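Local coordinates for protein GLB-12 (Caenorhabditis elegans, PDB 4BJA) that binds heme b as a member of the globin family and probably acts in redox signalling needed for reproduction, at residues P50-F58 with G91-F99; E98-M106 with A116-G124. The protein carries 1 engineered substitution. All blocks are in the same frame, centred on the assembly; numbering follows the deposited sequence.

Interaction 1. Residues P50-F58 with G91-F99; sequences PKDIVGLIF and GHILRFYEF. With HEM (protoporphyrin IX containing Fe), chain B.
His92 meets Phe58 with one edge of its imidazole and the heme iron with the other end: NE2 coordinates FE at 2.1 Å, and His127 supplies the second protein ligand, so the iron is gripped by two histidines besides the porphyrin. On the helix 50-65 side, His92 ND1 lies 3.5 Å from Phe58 CZ. The ring planes stand at 82°, an offset edge-to-face pair in which the histidine presents its edge to the phenylalanine face. Phe58 in turn points its own edge at Phe96, with planes at 78° and CE2 3.6 Å from Phe96 CG, over one face but displaced toward the rim. Phe58, Phe96 and the iron ligand His92 thus form an aromatic cluster, and Phe152 of helix 144-160 stacks on Phe96. Next to it, Ile93 runs past Phe58 in the opposite direction, its CG1 3.8 Å from Phe58 CB. Its CD1 rests 3.7 Å from Gly55 CA, where the CA atoms of Gly55 and Ile93 are 5.7 Å apart. Val54 CG1 fills the space between the Ile93 backbone and Phe96 CD1, 3.8 Å from the latter. At the outer end, Tyr97 places CG opposite its backbone N (chi1 161°), which swings the ring out to helix 50-65. Lys51 CG sits 3.5 Å from the centroid of the Tyr97 ring, almost on its normal, a CH-pi contact, while Pro50 CG comes obliquely to Tyr97 CE1. Were Tyr97 replaced by an alanine, the Lys51 methylenes would probably lose the ring they lie on and a gap would open beside Pro50 and Trp44. The whole is the close crossing of the B and E helices of the globin fold, with the E-helix histidine bound to the heme iron, as in hexacoordinate globins.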
loop_
_atom_site.group_PDB
_atom_site.type_symbol
_atom_site.label_atom_id
_atom_site.label_comp_id
_atom_site.label_asym_id
_atom_site.label_seq_id
_atom_site.Cartn_x
_atom_site.Cartn_y
_atom_site.Cartn_z
ATOM N N PRO A 50 3.679 -3.956 -27.701
ATOM C CA PRO A 50 2.977 -3.531 -26.498
ATOM C C PRO A 50 2.269 -2.182 -26.657
ATOM O O PRO A 50 1.191 -2.027 -26.101
ATOM C CB PRO A 50 4.088 -3.424 -25.455
ATOM C CG PRO A 50 5.329 -3.299 -26.220
ATOM C CD PRO A 50 5.131 -4.060 -27.492
ATOM N N LYS A 51 2.832 -1.213 -27.396
ATOM C CA LYS A 51 2.125 0.077 -27.572
ATOM C C LYS A 51 0.799 -0.098 -28.325
ATOM O O LYS A 51 -0.200 0.607 -28.045
ATOM C CB LYS A 51 2.937 1.094 -28.401
ATOM C CG LYS A 51 4.393 1.168 -28.118
ATOM C CD LYS A 51 5.123 2.071 -29.140
ATOM C CE LYS A 51 6.613 1.604 -29.274
ATOM N NZ LYS A 51 7.532 2.663 -29.826
ATOM N N ASP A 52 0.790 -0.999 -29.302
ATOM C CA ASP A 52 -0.445 -1.294 -30.032
ATOM C C ASP A 52 -1.500 -1.882 -29.076
ATOM O O ASP A 52 -2.684 -1.496 -29.113
ATOM C CB ASP A 52 -0.174 -2.293 -31.163
ATOM C CG ASP A 52 0.405 -1.648 -32.443
ATOM O OD1 ASP A 52 0.627 -0.417 -32.503
ATOM O OD2 ASP A 52 0.630 -2.417 -33.420
ATOM N N ILE A 53 -1.087 -2.820 -28.220
ATOM C CA ILE A 53 -2.011 -3.406 -27.250
ATOM C C ILE A 53 -2.556 -2.328 -26.284
ATOM O O ILE A 53 -3.775 -2.269 -26.000
ATOM C CB ILE A 53 -1.362 -4.606 -26.473
ATOM C CG1 ILE A 53 -1.097 -5.780 -27.444
ATOM C CG2 ILE A 53 -2.279 -5.025 -25.364
ATOM C CD1 ILE A 53 -0.141 -6.919 -26.882
ATOM N N VAL A 54 -1.671 -1.459 -25.789
ATOM C CA VAL A 54 -2.095 -0.388 -24.936
ATOM C C VAL A 54 -3.138 0.492 -25.658
ATOM O O VAL A 54 -4.146 0.851 -25.083
ATOM C CB VAL A 54 -0.889 0.463 -24.464
ATOM C CG1 VAL A 54 -1.338 1.760 -23.781
ATOM C CG2 VAL A 54 0.011 -0.402 -23.537
ATOM N N GLY A 55 -2.850 0.833 -26.926
ATOM C CA GLY A 55 -3.786 1.601 -27.763
ATOM C C GLY A 55 -5.153 0.909 -27.862
ATOM O O GLY A 55 -6.167 1.547 -27.675
ATOM N N LEU A 56 -5.165 -0.408 -28.114
ATOM C CA LEU A 56 -6.440 -1.164 -28.310
ATOM C C LEU A 56 -7.251 -1.141 -27.019
ATOM O O LEU A 56 -8.482 -1.025 -27.032
ATOM C CB LEU A 56 -6.129 -2.608 -28.657
ATOM C CG LEU A 56 -5.600 -2.754 -30.089
ATOM C CD1 LEU A 56 -5.339 -4.208 -30.398
ATOM C CD2 LEU A 56 -6.623 -2.167 -31.072
ATOM N N ILE A 57 -6.548 -1.281 -25.891
ATOM C CA ILE A 57 -7.225 -1.277 -24.604
ATOM C C ILE A 57 -7.795 0.124 -24.283
ATOM O O ILE A 57 -8.922 0.241 -23.807
ATOM C CB ILE A 57 -6.332 -1.868 -23.475
ATOM C CG1 ILE A 57 -6.049 -3.350 -23.781
ATOM C CG2 ILE A 57 -7.019 -1.680 -22.044
ATOM C CD1 ILE A 57 -4.995 -4.016 -22.927
ATOM N N PHE A 58 -7.041 1.200 -24.542
ATOM C CA PHE A 58 -7.586 2.521 -24.364
ATOM C C PHE A 58 -8.764 2.778 -25.311
ATOM O O PHE A 58 -9.693 3.474 -24.931
ATOM C CB PHE A 58 -6.505 3.620 -24.493
ATOM C CG PHE A 58 -5.915 3.958 -23.175
ATOM C CD1 PHE A 58 -6.633 4.731 -22.267
ATOM C CD2 PHE A 58 -4.672 3.417 -22.809
ATOM C CE1 PHE A 58 -6.074 5.065 -20.987
ATOM C CE2 PHE A 58 -4.128 3.730 -21.533
ATOM C CZ PHE A 58 -4.815 4.535 -20.650
ATOM N N GLY A 91 -1.500 10.687 -27.314
ATOM C CA GLY A 91 -0.423 11.123 -26.367
ATOM C C GLY A 91 -0.509 10.301 -25.095
ATOM O O GLY A 91 0.517 9.885 -24.516
ATOM N N HIS A 92 -1.733 10.068 -24.653
ATOM C CA HIS A 92 -1.900 9.347 -23.414
ATOM C C HIS A 92 -1.490 7.898 -23.555
ATOM O O HIS A 92 -0.966 7.300 -22.597
ATOM C CB HIS A 92 -3.329 9.441 -22.912
ATOM C CG HIS A 92 -3.423 9.146 -21.457
ATOM N ND1 HIS A 92 -3.848 7.928 -20.973
ATOM C CD2 HIS A 92 -3.038 9.873 -20.379
ATOM C CE1 HIS A 92 -3.776 7.940 -19.645
ATOM N NE2 HIS A 92 -3.287 9.104 -19.262
ATOM N N ILE A 93 -1.837 7.285 -24.694
ATOM C CA ILE A 93 -1.409 5.940 -24.987
ATOM C C ILE A 93 0.142 5.814 -24.949
ATOM O O ILE A 93 0.693 4.898 -24.322
ATOM C CB ILE A 93 -1.967 5.466 -26.342
ATOM C CG1 ILE A 93 -3.489 5.156 -26.166
ATOM C CG2 ILE A 93 -1.183 4.269 -26.840
ATOM C CD1 ILE A 93 -4.218 5.265 -27.484
ATOM N N LEU A 94 0.836 6.773 -25.567
ATOM C CA LEU A 94 2.284 6.796 -25.541
ATOM C C LEU A 94 2.788 6.908 -24.080
ATOM O O LEU A 94 3.695 6.167 -23.662
ATOM C CB LEU A 94 2.770 8.013 -26.330
ATOM C CG LEU A 94 4.268 8.289 -26.156
ATOM C CD1 LEU A 94 4.991 7.220 -26.933
ATOM C CD2 LEU A 94 4.598 9.715 -26.614
ATOM N N ARG A 95 2.198 7.818 -23.319
ATOM C CA ARG A 95 2.658 8.110 -21.935
ATOM C C ARG A 95 2.441 6.906 -21.037
ATOM O O ARG A 95 3.309 6.564 -20.204
ATOM C CB ARG A 95 1.948 9.339 -21.342
ATOM C CG ARG A 95 2.388 10.680 -22.009
ATOM C CD ARG A 95 1.331 11.760 -21.802
ATOM N NE ARG A 95 1.773 13.148 -22.076
ATOM C CZ ARG A 95 1.869 13.688 -23.291
ATOM N NH1 ARG A 95 1.604 12.958 -24.375
ATOM N NH2 ARG A 95 2.255 14.953 -23.430
ATOM N N PHE A 96 1.284 6.253 -21.196
ATOM C CA PHE A 96 0.931 5.093 -20.371
ATOM C C PHE A 96 1.827 3.927 -20.744
ATOM O O PHE A 96 2.386 3.267 -19.878
ATOM C CB PHE A 96 -0.557 4.742 -20.601
ATOM C CG PHE A 96 -1.046 3.649 -19.728
ATOM C CD1 PHE A 96 -0.777 2.331 -20.047
ATOM C CD2 PHE A 96 -1.810 3.946 -18.611
ATOM C CE1 PHE A 96 -1.217 1.292 -19.213
ATOM C CE2 PHE A 96 -2.265 2.911 -17.749
ATOM C CZ PHE A 96 -1.966 1.579 -18.087
ATOM N N TYR A 97 2.042 3.704 -22.041
ATOM C CA TYR A 97 2.993 2.689 -22.467
ATOM C C TYR A 97 4.408 2.945 -21.875
ATOM O O TYR A 97 5.033 2.020 -21.313
ATOM C CB TYR A 97 3.041 2.600 -24.005
ATOM C CG TYR A 97 4.298 1.916 -24.458
ATOM C CD1 TYR A 97 4.435 0.526 -24.364
ATOM C CD2 TYR A 97 5.386 2.669 -24.927
ATOM C CE1 TYR A 97 5.656 -0.113 -24.716
ATOM C CE2 TYR A 97 6.579 2.030 -25.298
ATOM C CZ TYR A 97 6.697 0.652 -25.180
ATOM O OH TYR A 97 7.878 0.021 -25.536
ATOM N N GLU A 98 4.886 4.184 -21.973
ATOM C CA GLU A 98 6.252 4.520 -21.454
ATOM C C GLU A 98 6.322 4.314 -19.946
ATOM O O GLU A 98 7.345 3.853 -19.419
ATOM C CB GLU A 98 6.637 5.963 -21.787
ATOM C CG GLU A 98 6.845 6.219 -23.286
ATOM C CD GLU A 98 7.028 7.695 -23.619
ATOM O OE1 GLU A 98 6.484 8.571 -22.893
ATOM O OE2 GLU A 98 7.700 7.979 -24.639
ATOM N N PHE A 99 5.247 4.666 -19.257
ATOM C CA PHE A 99 5.165 4.481 -17.795
ATOM C C PHE A 99 5.263 3.008 -17.444
ATOM O O PHE A 99 6.001 2.661 -16.513
ATOM C CB PHE A 99 3.837 5.083 -17.324
ATOM C CG PHE A 99 3.427 4.728 -15.922
ATOM C CD1 PHE A 99 2.661 3.588 -15.656
ATOM C CD2 PHE A 99 3.716 5.609 -14.876
ATOM C CE1 PHE A 99 2.238 3.306 -14.362
ATOM C CE2 PHE A 99 3.264 5.349 -13.586
ATOM C CZ PHE A 99 2.546 4.183 -13.321
HETATM C CHA HEM B . -0.911 12.361 -18.368
HETATM C CHB HEM B . -0.323 7.773 -16.937
HETATM C CHC HEM B . -4.998 7.509 -15.845
HETATM C CHD HEM B . -5.711 11.758 -17.997
HETATM C C1A HEM B . -0.361 11.175 -18.021
HETATM C C2A HEM B . 1.061 10.877 -18.021
HETATM C C3A HEM B . 1.188 9.599 -17.622
HETATM C C4A HEM B . -0.131 9.062 -17.373
HETATM C CMA HEM B . 2.484 8.760 -17.457
HETATM C CAA HEM B . 2.182 11.901 -18.397
HETATM C CBA HEM B . 3.115 12.167 -17.206
HETATM C CGA HEM B . 2.305 12.760 -16.140
HETATM O O1A HEM B . 1.542 13.723 -16.433
HETATM O O2A HEM B . 2.407 12.214 -15.010
HETATM C C1B HEM B . -1.537 7.363 -16.470
HETATM C C2B HEM B . -1.771 6.116 -15.752
HETATM C C3B HEM B . -3.037 6.053 -15.450
HETATM C C4B HEM B . -3.673 7.237 -15.969
HETATM C CMB HEM B . -0.686 5.084 -15.400
HETATM C CAB HEM B . -3.686 4.896 -14.645
HETATM C CBB HEM B . -4.977 4.690 -14.743
HETATM C C1C HEM B . -5.590 8.632 -16.314
HETATM C C2C HEM B . -6.998 8.926 -16.231
HETATM C C3C HEM B . -7.201 10.096 -16.810
HETATM C C4C HEM B . -5.938 10.578 -17.322
HETATM C CMC HEM B . -8.044 8.023 -15.534
HETATM C CAC HEM B . -8.582 10.780 -16.938
HETATM C CBC HEM B . -8.593 12.097 -17.050
HETATM C C1D HEM B . -4.511 12.258 -18.357
HETATM C C2D HEM B . -4.320 13.408 -19.190
HETATM C C3D HEM B . -2.840 13.593 -19.294
HETATM C C4D HEM B . -2.263 12.538 -18.510
HETATM C CMD HEM B . -5.388 14.302 -19.861
HETATM C CAD HEM B . -2.092 14.669 -20.103
HETATM C CBD HEM B . -1.603 13.983 -21.390
HETATM C CGD HEM B . -2.702 13.584 -22.372
HETATM O O1D HEM B . -3.819 14.145 -22.361
HETATM O O2D HEM B . -2.430 12.700 -23.195
HETATM N NA HEM B . -1.076 10.037 -17.631
HETATM N NB HEM B . -2.739 8.053 -16.598
HETATM N NC HEM B . -4.983 9.669 -16.990
HETATM N ND HEM B . -3.262 11.754 -17.978
HETATM FE FE HEM B . -2.998 9.887 -17.324
#

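Interaction 2. Residues E98-M106 with A116-G124; sequences EFMEQLTSM and AWQLVRKTG. With HEM (protoporphyrin IX containing Fe), chain B; SO4 (sulfate ion), chain C.
Leu119 enters helix 98-106 as a knob into a hole formed by Phe99, Gln102, Leu103 and Met106. Its CG, anti to the backbone N (chi1 173°), approaches the Phe99 ring obliquely, while CD2 lies 3.6 Å from Met106 CE. One turn earlier on helix 113-126, Ala116 CB touches Leu103 CD1 at 3.5 Å, and the other branch of that leucine, CD2, reaches Val120 CG2 at 3.7 Å. Toward the heme, Thr123 OG1 stands near the plane of the Phe99 ring, at its edge, 3.5 Å from CE2. That hydroxyl is fixed from within its own helix: Thr123 OG1 donates to Leu119 O at 2.7 Å, and Thr123 N reaches the same oxygen from the opposite face of its carbonyl plane, so Leu119 O takes two bonds, and the one from OG1 fixes the turn of the hydroxyl. Further out, Phe195 of helix 185-214 packs on Leu103, and Met203 on Val120. Thr123 O also accepts a hydrogen bond from His127 ND1, which helps orient that iron ligand. With axes 9.7 Å apart and directions 153° from parallel, this is the near-antiparallel pairing of the globin E and F helices, which flank the heme pocket.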
loop_
_atom_site.group_PDB
_atom_site.type_symbol
_atom_site.label_atom_id
_atom_site.label_comp_id
_atom_site.label_asym_id
_atom_site.label_seq_id
_atom_site.Cartn_x
_atom_site.Cartn_y
_atom_site.Cartn_z
ATOM N N GLU A 98 4.886 4.184 -21.973
ATOM C CA GLU A 98 6.252 4.520 -21.454
ATOM C C GLU A 98 6.322 4.314 -19.946
ATOM O O GLU A 98 7.345 3.853 -19.419
ATOM C CB GLU A 98 6.637 5.963 -21.787
ATOM C CG GLU A 98 6.845 6.219 -23.286
ATOM C CD GLU A 98 7.028 7.695 -23.619
ATOM O OE1 GLU A 98 6.484 8.571 -22.893
ATOM O OE2 GLU A 98 7.700 7.979 -24.639
ATOM N N PHE A 99 5.247 4.666 -19.257
ATOM C CA PHE A 99 5.165 4.481 -17.795
ATOM C C PHE A 99 5.263 3.008 -17.444
ATOM O O PHE A 99 6.001 2.661 -16.513
ATOM C CB PHE A 99 3.837 5.083 -17.324
ATOM C CG PHE A 99 3.427 4.728 -15.922
ATOM C CD1 PHE A 99 2.661 3.588 -15.656
ATOM C CD2 PHE A 99 3.716 5.609 -14.876
ATOM C CE1 PHE A 99 2.238 3.306 -14.362
ATOM C CE2 PHE A 99 3.264 5.349 -13.586
ATOM C CZ PHE A 99 2.546 4.183 -13.321
ATOM N N MET A 100 4.531 2.139 -18.153
ATOM C CA MET A 100 4.614 0.698 -17.892
ATOM C C MET A 100 5.974 0.099 -18.274
ATOM O O MET A 100 6.474 -0.789 -17.607
ATOM C CB MET A 100 3.464 -0.036 -18.607
ATOM C CG MET A 100 2.098 0.323 -17.985
ATOM S SD MET A 100 1.987 -0.313 -16.305
ATOM C CE MET A 100 2.988 -1.784 -16.600
ATOM N N GLU A 101 6.559 0.599 -19.360
ATOM C CA GLU A 101 7.869 0.155 -19.822
ATOM C C GLU A 101 8.903 0.460 -18.721
ATOM O O GLU A 101 9.706 -0.381 -18.329
ATOM C CB GLU A 101 8.252 0.910 -21.092
ATOM C CG GLU A 101 9.696 0.695 -21.549
ATOM C CD GLU A 101 10.068 -0.767 -21.872
ATOM O OE1 GLU A 101 9.209 -1.692 -21.987
ATOM O OE2 GLU A 101 11.284 -1.003 -22.049
ATOM N N GLN A 102 8.865 1.680 -18.235
ATOM C CA GLN A 102 9.870 2.128 -17.246
ATOM C C GLN A 102 9.641 1.408 -15.934
ATOM O O GLN A 102 10.599 0.958 -15.245
ATOM C CB GLN A 102 9.641 3.590 -16.946
ATOM C CG GLN A 102 9.963 4.630 -17.960
ATOM C CD GLN A 102 9.605 5.998 -17.350
ATOM O OE1 GLN A 102 8.520 6.555 -17.593
ATOM N NE2 GLN A 102 10.471 6.477 -16.459
ATOM N N LEU A 103 8.369 1.338 -15.536
ATOM C CA LEU A 103 8.033 0.754 -14.222
ATOM C C LEU A 103 8.431 -0.739 -14.205
ATOM O O LEU A 103 9.057 -1.209 -13.239
ATOM C CB LEU A 103 6.516 0.961 -13.939
ATOM C CG LEU A 103 5.899 0.462 -12.669
ATOM C CD1 LEU A 103 6.741 0.898 -11.418
ATOM C CD2 LEU A 103 4.457 1.047 -12.642
ATOM N N THR A 104 8.109 -1.487 -15.261
ATOM C CA THR A 104 8.443 -2.928 -15.270
ATOM C C THR A 104 9.970 -3.118 -15.333
ATOM O O THR A 104 10.502 -4.026 -14.715
ATOM C CB THR A 104 7.806 -3.729 -16.391
ATOM O OG1 THR A 104 8.159 -3.172 -17.671
ATOM C CG2 THR A 104 6.269 -3.809 -16.226
ATOM N N SER A 105 10.649 -2.242 -16.050
ATOM C CA SER A 105 12.137 -2.299 -16.122
ATOM C C SER A 105 12.737 -2.002 -14.733
ATOM O O SER A 105 13.661 -2.681 -14.289
ATOM C CB SER A 105 12.656 -1.278 -17.155
ATOM O OG SER A 105 14.085 -1.369 -17.225
ATOM N N MET A 106 12.238 -0.973 -14.071
ATOM C CA MET A 106 12.788 -0.620 -12.762
ATOM C C MET A 106 12.574 -1.739 -11.790
ATOM O O MET A 106 13.462 -2.019 -10.974
ATOM C CB MET A 106 12.233 0.694 -12.222
ATOM C CG MET A 106 12.867 1.960 -12.904
ATOM S SD MET A 106 12.365 3.456 -12.108
ATOM C CE MET A 106 10.736 3.591 -12.720
ATOM N N ALA A 116 10.757 3.064 -8.798
ATOM C CA ALA A 116 9.445 2.528 -9.247
ATOM C C ALA A 116 8.345 3.161 -8.405
ATOM O O ALA A 116 7.346 3.688 -8.943
ATOM C CB ALA A 116 9.413 1.047 -9.113
ATOM N N TRP A 117 8.500 3.127 -7.084
ATOM C CA TRP A 117 7.481 3.732 -6.218
ATOM C C TRP A 117 7.368 5.231 -6.450
ATOM O O TRP A 117 6.256 5.806 -6.525
ATOM C CB TRP A 117 7.811 3.360 -4.755
ATOM C CG TRP A 117 6.727 3.630 -3.776
ATOM C CD1 TRP A 117 5.350 3.720 -4.005
ATOM C CD2 TRP A 117 6.911 3.774 -2.376
ATOM N NE1 TRP A 117 4.700 3.934 -2.800
ATOM C CE2 TRP A 117 5.639 3.987 -1.794
ATOM C CE3 TRP A 117 8.048 3.758 -1.549
ATOM C CZ2 TRP A 117 5.463 4.159 -0.409
ATOM C CZ3 TRP A 117 7.865 3.943 -0.158
ATOM C CH2 TRP A 117 6.583 4.137 0.382
ATOM N N GLN A 118 8.522 5.898 -6.574
ATOM C CA GLN A 118 8.507 7.343 -6.809
ATOM C C GLN A 118 7.761 7.707 -8.113
ATOM O O GLN A 118 7.024 8.699 -8.150
ATOM C CB GLN A 118 9.919 7.904 -6.913
ATOM C CG GLN A 118 10.640 7.996 -5.537
ATOM C CD GLN A 118 12.121 8.341 -5.711
ATOM O OE1 GLN A 118 12.690 8.162 -6.789
ATOM N NE2 GLN A 118 12.739 8.825 -4.656
ATOM N N LEU A 119 8.008 6.932 -9.161
ATOM C CA LEU A 119 7.341 7.127 -10.478
ATOM C C LEU A 119 5.830 7.045 -10.305
ATOM O O LEU A 119 5.079 7.917 -10.790
ATOM C CB LEU A 119 7.848 6.103 -11.500
ATOM C CG LEU A 119 7.084 6.119 -12.860
ATOM C CD1 LEU A 119 7.207 7.464 -13.579
ATOM C CD2 LEU A 119 7.574 5.012 -13.771
ATOM N N VAL A 120 5.382 6.037 -9.586
ATOM C CA VAL A 120 3.913 5.858 -9.473
ATOM C C VAL A 120 3.286 6.996 -8.660
ATOM O O VAL A 120 2.277 7.579 -9.061
ATOM C CB VAL A 120 3.576 4.490 -8.874
ATOM C CG1 VAL A 120 2.066 4.365 -8.655
ATOM C CG2 VAL A 120 4.122 3.352 -9.741
ATOM N N ARG A 121 3.905 7.379 -7.543
ATOM C CA ARG A 121 3.331 8.442 -6.745
ATOM C C ARG A 121 3.420 9.799 -7.462
ATOM O O ARG A 121 2.494 10.587 -7.361
ATOM C CB ARG A 121 3.965 8.437 -5.351
ATOM C CG ARG A 121 3.562 7.158 -4.603
ATOM C CD ARG A 121 3.707 7.219 -3.126
ATOM N NE ARG A 121 2.877 8.224 -2.474
ATOM C CZ ARG A 121 1.801 7.983 -1.715
ATOM N NH1 ARG A 121 1.300 6.755 -1.537
ATOM N NH2 ARG A 121 1.217 9.010 -1.128
ATOM N N LYS A 122 4.488 10.051 -8.211
ATOM C CA LYS A 122 4.661 11.313 -8.930
ATOM C C LYS A 122 3.585 11.424 -10.002
ATOM O O LYS A 122 3.059 12.528 -10.278
ATOM C CB LYS A 122 6.049 11.392 -9.614
ATOM C CG LYS A 122 6.202 12.688 -10.398
ATOM C CD LYS A 122 7.609 12.913 -10.910
ATOM C CE LYS A 122 7.697 14.297 -11.634
ATOM N NZ LYS A 122 9.068 14.611 -12.056
ATOM N N THR A 123 3.298 10.284 -10.619
ATOM C CA THR A 123 2.286 10.249 -11.705
ATOM C C THR A 123 0.917 10.499 -11.098
ATOM O O THR A 123 0.114 11.273 -11.640
ATOM C CB THR A 123 2.388 8.918 -12.461
ATOM O OG1 THR A 123 3.717 8.787 -12.985
ATOM C CG2 THR A 123 1.405 8.812 -13.651
ATOM N N GLY A 124 0.639 9.870 -9.950
ATOM C CA GLY A 124 -0.618 10.111 -9.229
ATOM C C GLY A 124 -0.799 11.597 -8.902
ATOM O O GLY A 124 -1.856 12.206 -9.189
HETATM C CHA HEM B . -0.911 12.361 -18.368
HETATM C CHB HEM B . -0.323 7.773 -16.937
HETATM C CHC HEM B . -4.998 7.509 -15.845
HETATM C CHD HEM B . -5.711 11.758 -17.997
HETATM C C1A HEM B . -0.361 11.175 -18.021
HETATM C C2A HEM B . 1.061 10.877 -18.021
HETATM C C3A HEM B . 1.188 9.599 -17.622
HETATM C C4A HEM B . -0.131 9.062 -17.373
HETATM C CMA HEM B . 2.484 8.760 -17.457
HETATM C CAA HEM B . 2.182 11.901 -18.397
HETATM C CBA HEM B . 3.115 12.167 -17.206
HETATM C CGA HEM B . 2.305 12.760 -16.140
HETATM O O1A HEM B . 1.542 13.723 -16.433
HETATM O O2A HEM B . 2.407 12.214 -15.010
HETATM C C1B HEM B . -1.537 7.363 -16.470
HETATM C C2B HEM B . -1.771 6.116 -15.752
HETATM C C3B HEM B . -3.037 6.053 -15.450
HETATM C C4B HEM B . -3.673 7.237 -15.969
HETATM C CMB HEM B . -0.686 5.084 -15.400
HETATM C CAB HEM B . -3.686 4.896 -14.645
HETATM C CBB HEM B . -4.977 4.690 -14.743
HETATM C C1C HEM B . -5.590 8.632 -16.314
HETATM C C2C HEM B . -6.998 8.926 -16.231
HETATM C C3C HEM B . -7.201 10.096 -16.810
HETATM C C4C HEM B . -5.938 10.578 -17.322
HETATM C CMC HEM B . -8.044 8.023 -15.534
HETATM C CAC HEM B . -8.582 10.780 -16.938
HETATM C CBC HEM B . -8.593 12.097 -17.050
HETATM C C1D HEM B . -4.511 12.258 -18.357
HETATM C C2D HEM B . -4.320 13.408 -19.190
HETATM C C3D HEM B . -2.840 13.593 -19.294
HETATM C C4D HEM B . -2.263 12.538 -18.510
HETATM C CMD HEM B . -5.388 14.302 -19.861
HETATM C CAD HEM B . -2.092 14.669 -20.103
HETATM C CBD HEM B . -1.603 13.983 -21.390
HETATM C CGD HEM B . -2.702 13.584 -22.372
HETATM O O1D HEM B . -3.819 14.145 -22.361
HETATM O O2D HEM B . -2.430 12.700 -23.195
HETATM N NA HEM B . -1.076 10.037 -17.631
HETATM N NB HEM B . -2.739 8.053 -16.598
HETATM N NC HEM B . -4.983 9.669 -16.990
HETATM N ND HEM B . -3.262 11.754 -17.978
HETATM FE FE HEM B . -2.998 9.887 -17.324
HETATM S S SO4 C . 3.740 11.454 -1.811
HETATM O O1 SO4 C . 2.717 11.373 -0.762
HETATM O O2 SO4 C . 3.053 11.253 -3.077
HETATM O O3 SO4 C . 4.382 12.753 -1.773
HETATM O O4 SO4 C . 4.774 10.418 -1.643
#

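Helix 87-108 carries both contacts: its earlier part packs on 50-58 in interaction 1, its later part on 116-124 in interaction 2, with centres 14 Å apart and Glu98 and Phe99 common to both ranges. Phe99, though it does not touch 50-58, ties the 116-124 contact to the heme: Phe99 CE1 is 3.6 Å from HEM CMB, which lies over one face of the ring. The two iron ligands are placed from different contacts. His92 belongs to interaction 1, whereas His127 follows the 116-124 segment and is hydrogen-bonded to Thr123 O; the side chain of His92 is about 4 Å from that of His127, across the metal. Interaction 2 also borders a propionate, through Thr123 CG2 at 3.8 Å from HEM O2A.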